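Local coordinates for cell division control protein 45 cdc45 putative (Entamoeba histolytica, PDB 6CC2) that is probably a DNA replication factor related to the DHH phosphoesterases, acting as part of the replicative helicase complex, at residues Y445-L450 with V481-S486; K500-A505 with D518-E523. All coordinates share one frame; numbering follows the deposited sequence.

Contact 1 of 2, residues Y445-L450 with V481-S486; sequences YKALQL and VIVGYS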
loop_
_atom_site.group_PDB
_atom_site.type_symbol
_atom_site.label_atom_id
_atom_site.label_comp_id
_atom_site.label_asym_id
_atom_site.label_seq_id
_atom_site.Cartn_x
_atom_site.Cartn_y
_atom_site.Cartn_z
ATOM N N TYR A 445 6.435 -14.353 6.619
ATOM C CA TYR A 445 5.616 -13.663 5.620
ATOM C C TYR A 445 4.125 -13.750 5.947
ATOM O O TYR A 445 3.387 -12.802 5.672
ATOM C CB TYR A 445 5.905 -14.198 4.227
ATOM C CG TYR A 445 5.623 -15.664 4.005
ATOM C CD1 TYR A 445 6.564 -16.638 4.317
ATOM C CD2 TYR A 445 4.413 -16.074 3.472
ATOM C CE1 TYR A 445 6.291 -17.961 4.112
ATOM C CE2 TYR A 445 4.151 -17.397 3.261
ATOM C CZ TYR A 445 5.082 -18.331 3.589
ATOM O OH TYR A 445 4.794 -19.673 3.379
ATOM N N LYS A 446 3.672 -14.843 6.568
ATOM C CA LYS A 446 2.284 -14.916 7.019
ATOM C C LYS A 446 2.050 -14.104 8.290
ATOM O O LYS A 446 1.035 -13.407 8.415
ATOM C CB LYS A 446 1.886 -16.379 7.255
ATOM C CG LYS A 446 1.918 -17.267 6.038
ATOM C CD LYS A 446 0.840 -16.898 5.053
ATOM C CE LYS A 446 0.640 -18.001 4.024
ATOM N NZ LYS A 446 -0.419 -17.644 3.032
ATOM N N ALA A 447 2.939 -14.231 9.273
ATOM C CA ALA A 447 2.808 -13.457 10.501
ATOM C C ALA A 447 2.761 -11.965 10.209
ATOM O O ALA A 447 2.001 -11.242 10.844
ATOM C CB ALA A 447 3.955 -13.787 11.459
ATOM N N LEU A 448 3.577 -11.495 9.245
ATOM C CA LEU A 448 3.586 -10.071 8.905
ATOM C C LEU A 448 2.213 -9.635 8.403
ATOM O O LEU A 448 1.721 -8.558 8.760
ATOM C CB LEU A 448 4.643 -9.790 7.853
ATOM C CG LEU A 448 6.094 -9.672 8.323
ATOM C CD1 LEU A 448 7.074 -9.923 7.177
ATOM C CD2 LEU A 448 6.315 -8.297 8.941
ATOM N N GLN A 449 1.570 -10.477 7.589
ATOM C CA GLN A 449 0.247 -10.114 7.086
ATOM C C GLN A 449 -0.767 -10.057 8.207
ATOM O O GLN A 449 -1.638 -9.182 8.227
ATOM C CB GLN A 449 -0.198 -11.116 6.013
ATOM C CG GLN A 449 0.647 -11.073 4.769
ATOM C CD GLN A 449 0.154 -12.046 3.753
ATOM O OE1 GLN A 449 -0.930 -11.883 3.192
ATOM N NE2 GLN A 449 0.932 -13.075 3.514
ATOM N N LEU A 450 -0.681 -11.005 9.148
ATOM C CA LEU A 450 -1.613 -11.003 10.270
ATOM C C LEU A 450 -1.375 -9.813 11.177
ATOM O O LEU A 450 -2.327 -9.177 11.640
ATOM C CB LEU A 450 -1.491 -12.330 11.031
ATOM C CG LEU A 450 -2.438 -12.485 12.220
ATOM C CD1 LEU A 450 -3.892 -12.349 11.754
ATOM C CD2 LEU A 450 -2.242 -13.837 12.889
ATOM N N VAL A 481 8.031 -16.492 16.821
ATOM C CA VAL A 481 8.328 -15.495 15.814
ATOM C C VAL A 481 7.706 -14.189 16.280
ATOM O O VAL A 481 6.545 -14.174 16.681
ATOM C CB VAL A 481 7.779 -15.919 14.444
ATOM C CG1 VAL A 481 8.122 -14.892 13.390
ATOM C CG2 VAL A 481 8.370 -17.263 14.064
ATOM N N ILE A 482 8.492 -13.110 16.282
ATOM C CA ILE A 482 8.036 -11.807 16.745
ATOM C C ILE A 482 8.031 -10.851 15.556
ATOM O O ILE A 482 9.077 -10.632 14.921
ATOM C CB ILE A 482 8.940 -11.231 17.854
ATOM C CG1 ILE A 482 9.235 -12.260 18.927
ATOM C CG2 ILE A 482 8.282 -9.966 18.440
ATOM C CD1 ILE A 482 8.057 -12.669 19.700
ATOM N N VAL A 483 6.875 -10.278 15.254
ATOM C CA VAL A 483 6.753 -9.291 14.192
ATOM C C VAL A 483 6.306 -7.974 14.812
ATOM O O VAL A 483 5.372 -7.947 15.627
ATOM C CB VAL A 483 5.754 -9.750 13.116
ATOM C CG1 VAL A 483 5.468 -8.594 12.149
ATOM C CG2 VAL A 483 6.297 -10.957 12.380
ATOM N N GLY A 484 6.957 -6.886 14.421
ATOM C CA GLY A 484 6.520 -5.550 14.767
ATOM C C GLY A 484 6.126 -4.809 13.501
ATOM O O GLY A 484 6.879 -4.788 12.531
ATOM N N TYR A 485 4.931 -4.209 13.531
ATOM C CA TYR A 485 4.394 -3.531 12.365
ATOM C C TYR A 485 3.839 -2.170 12.746
ATOM O O TYR A 485 3.127 -2.035 13.744
ATOM C CB TYR A 485 3.273 -4.350 11.695
ATOM C CG TYR A 485 2.598 -3.593 10.564
ATOM C CD1 TYR A 485 3.198 -3.477 9.332
ATOM C CD2 TYR A 485 1.369 -2.974 10.760
ATOM C CE1 TYR A 485 2.585 -2.757 8.290
ATOM C CE2 TYR A 485 0.754 -2.273 9.727
ATOM C CZ TYR A 485 1.371 -2.168 8.516
ATOM O OH TYR A 485 0.779 -1.473 7.491
ATOM N N SER A 486 4.152 -1.171 11.934
ATOM C CA SER A 486 3.669 0.183 12.145
ATOM C C SER A 486 2.902 0.632 10.912
ATOM O O SER A 486 3.473 0.719 9.819
ATOM C CB SER A 486 4.836 1.120 12.440
ATOM O OG SER A 486 4.417 2.456 12.553
#
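V483 on strand 479-485 meets A447 and L448 on helix 444-462. The valine CB points at the helix, and its two methyls divide the work. CG1 lies anti to the backbone N (chi1 170°) and reaches L448. V483 CG1 is 3.3 Å from L448 CD2, a close approach for two methyls. L448 CG is 4.0 Å from V483 CG1. V483 CG2 sits 3.8 Å from A447 CB. The V483 and L448 side chains meet at about a right angle. L448 turns CG beside its backbone N and anti to its carbonyl carbon (chi1 -80°), which carries CD2 to the valine. It also touches S519 and V521 on strand 519-525, so it spans two neighbouring strands. No hydrogen bond links the segments; the contact is apolar. On the helix, Q449 NE2 is hydrogen-bonded to Y445 O at 3.3 Å and also to D368 OD1. The donor stands above the Y445 carbonyl plane. The CB of I482 points away from this helix, and its side chain lies on the opposite sheet face, where it meets F501 of helix 494-508. This is helix-on-sheet packing of an alpha/beta domain, which probably corresponds to the C-terminal DHHA1-like domain of Cdc45.

Contact 2 of 2, residues K500-A505 with D518-E523; sequences KFTQTA and DSFVTE. With EDO (1,2-ethanediol), chain G.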
loop_
_atom_site.group_PDB
_atom_site.type_symbol
_atom_site.label_atom_id
_atom_site.label_comp_id
_atom_site.label_asym_id
_atom_site.label_seq_id
_atom_site.Cartn_x
_atom_site.Cartn_y
_atom_site.Cartn_z
ATOM N N LYS A 500 13.163 1.444 19.449
ATOM C CA LYS A 500 12.997 0.696 20.688
ATOM C C LYS A 500 12.777 -0.792 20.421
ATOM O O LYS A 500 13.227 -1.631 21.213
ATOM C CB LYS A 500 11.842 1.296 21.506
ATOM C CG LYS A 500 12.098 2.753 21.950
ATOM C CD LYS A 500 13.418 2.893 22.681
ATOM C CE LYS A 500 13.709 4.337 23.095
ATOM N NZ LYS A 500 15.051 4.454 23.722
ATOM N N PHE A 501 12.102 -1.143 19.330
ATOM C CA PHE A 501 11.983 -2.546 18.967
ATOM C C PHE A 501 13.367 -3.147 18.707
ATOM O O PHE A 501 13.671 -4.259 19.165
ATOM C CB PHE A 501 11.101 -2.707 17.732
ATOM C CG PHE A 501 10.799 -4.150 17.379
ATOM C CD1 PHE A 501 11.675 -4.880 16.593
ATOM C CD2 PHE A 501 9.650 -4.765 17.845
ATOM C CE1 PHE A 501 11.400 -6.209 16.273
ATOM C CE2 PHE A 501 9.370 -6.082 17.529
ATOM C CZ PHE A 501 10.249 -6.811 16.761
ATOM N N THR A 502 14.222 -2.419 17.995
ATOM C CA THR A 502 15.541 -2.950 17.678
ATOM C C THR A 502 16.451 -2.931 18.899
ATOM O O THR A 502 17.238 -3.855 19.102
ATOM C CB THR A 502 16.174 -2.183 16.517
ATOM O OG1 THR A 502 16.326 -0.810 16.843
ATOM C CG2 THR A 502 15.329 -2.319 15.295
ATOM N N GLN A 503 16.340 -1.897 19.739
ATOM C CA GLN A 503 17.117 -1.852 20.973
ATOM C C GLN A 503 16.758 -3.016 21.899
ATOM O O GLN A 503 17.644 -3.575 22.566
ATOM C CB GLN A 503 16.912 -0.515 21.684
ATOM C CG GLN A 503 17.612 0.658 21.010
ATOM C CD GLN A 503 17.332 1.988 21.693
ATOM O OE1 GLN A 503 16.998 2.036 22.877
ATOM N NE2 GLN A 503 17.465 3.078 20.942
ATOM N N THR A 504 15.481 -3.406 21.939
ATOM C CA THR A 504 15.089 -4.560 22.734
ATOM C C THR A 504 15.772 -5.821 22.224
ATOM O O THR A 504 16.342 -6.604 23.002
ATOM C CB THR A 504 13.563 -4.725 22.718
ATOM O OG1 THR A 504 12.940 -3.527 23.209
ATOM C CG2 THR A 504 13.153 -5.899 23.569
ATOM N N ALA A 505 15.711 -6.038 20.908
ATOM C CA ALA A 505 16.425 -7.170 20.314
ATOM C C ALA A 505 17.904 -7.142 20.663
ATOM O O ALA A 505 18.497 -8.177 20.997
ATOM C CB ALA A 505 16.238 -7.168 18.803
ATOM N N ASP A 518 8.606 -0.498 7.267
ATOM C CA ASP A 518 7.632 -0.312 8.340
ATOM C C ASP A 518 7.433 -1.537 9.240
ATOM O O ASP A 518 6.430 -1.596 9.982
ATOM C CB ASP A 518 6.255 0.086 7.757
ATOM C CG ASP A 518 5.743 -0.916 6.733
ATOM O OD1 ASP A 518 6.228 -2.068 6.714
ATOM O OD2 ASP A 518 4.868 -0.551 5.930
ATOM N N SER A 519 8.347 -2.501 9.220
ATOM C CA SER A 519 8.147 -3.703 9.997
ATOM C C SER A 519 9.486 -4.361 10.293
ATOM O O SER A 519 10.485 -4.127 9.613
ATOM C CB SER A 519 7.230 -4.686 9.260
ATOM O OG SER A 519 7.880 -5.198 8.104
ATOM N N PHE A 520 9.463 -5.234 11.286
ATOM C CA PHE A 520 10.631 -5.971 11.740
ATOM C C PHE A 520 10.205 -7.387 12.114
ATOM O O PHE A 520 9.085 -7.613 12.565
ATOM C CB PHE A 520 11.282 -5.332 12.989
ATOM C CG PHE A 520 11.516 -3.870 12.866
ATOM C CD1 PHE A 520 10.491 -2.972 13.101
ATOM C CD2 PHE A 520 12.776 -3.377 12.511
ATOM C CE1 PHE A 520 10.703 -1.610 12.978
ATOM C CE2 PHE A 520 12.991 -2.018 12.401
ATOM C CZ PHE A 520 11.946 -1.132 12.629
ATOM N N VAL A 521 11.131 -8.332 11.953
ATOM C CA VAL A 521 10.935 -9.707 12.384
ATOM C C VAL A 521 12.122 -10.128 13.241
ATOM O O VAL A 521 13.273 -9.922 12.851
ATOM C CB VAL A 521 10.797 -10.663 11.187
ATOM C CG1 VAL A 521 10.514 -12.078 11.668
ATOM C CG2 VAL A 521 9.678 -10.188 10.263
ATOM N N THR A 522 11.835 -10.693 14.408
ATOM C CA THR A 522 12.861 -11.344 15.218
ATOM C C THR A 522 12.266 -12.651 15.729
ATOM O O THR A 522 11.188 -13.070 15.306
ATOM C CB THR A 522 13.367 -10.419 16.342
ATOM O OG1 THR A 522 14.460 -11.068 17.029
ATOM C CG2 THR A 522 12.284 -10.091 17.340
ATOM N N GLU A 523 12.970 -13.312 16.643
ATOM C CA GLU A 523 12.552 -14.620 17.137
ATOM C C GLU A 523 13.155 -14.814 18.517
ATOM O O GLU A 523 14.293 -14.432 18.756
ATOM C CB GLU A 523 13.024 -15.712 16.174
ATOM C CG GLU A 523 12.505 -17.100 16.472
ATOM C CD GLU A 523 12.848 -18.087 15.367
ATOM O OE1 GLU A 523 13.911 -17.922 14.732
ATOM O OE2 GLU A 523 12.048 -19.018 15.122
HETATM C C1 EDO G . 16.380 -17.915 19.657
HETATM O O1 EDO G . 16.543 -16.534 19.316
HETATM C C2 EDO G . 15.787 -18.675 18.481
HETATM O O2 EDO G . 16.612 -18.508 17.327
#
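F501 and F520 meet through different first torsions. F501 sends its ring out anti to the backbone N (chi1 -173°). F520 turns CG beside its own backbone N (chi1 -49°). Helix 494-508 packs on strand 519-525, as a helix layer on the mixed sheet of an alpha/beta sandwich. Segment 500-505 and strand segment 519-523 run nearly parallel, with axes 10.0 Å apart at closest approach. The ring planes of F501 and F520 are 25° from parallel, but the rings are displaced past one another, centroids 5.4 Å apart, with little stacking. The closest touch is F501 CE1 on F520 CB, at 3.4 Å. Further up the strand, F501 CZ meets T522 CG2 at 3.9 Å. The F501 ring touches both F520 and T522, which point to the same side of the strand. It also touches I482 on the next strand and Y532 on helix 529-537. T502 CG2 adds its methyl, 3.7 Å from F520 CE2. T502 OG1 is hydrogen-bonded within its helix, chiefly to G498 O. T522 OG1 bonds to S511 O. At the far end of the strand segment, the O1 hydroxyl of a 1,2-ethanediol, probably from the crystallisation liquor, donates to E523 O. K500 O is gripped twice: T504 N and T504 OG1 approach from opposite faces of its carbonyl plane, with the hydroxyl bond 2.8 Å long.

In the fold
The two contacts share one mixed sheet, and their centres are about 11 Å apart. Contact 1 closes before contact 2 opens along the chain. Strand 479-485 from contact 1 leads into helix 494-508 of contact 2. Strand 519-525 then returns antiparallel beside strand 479-485. Backbone bonds join them, with I482 O to T522 N and G484 O to F520 N. Helix 444-462 packs against the face that carries V483 and V521. Helix 494-508 packs against the face that carries I482, F520 and T522. The two strands thus form part of the middle layer of a helix-sheet-helix sandwich, probably the DHHA1-like domain of Cdc45.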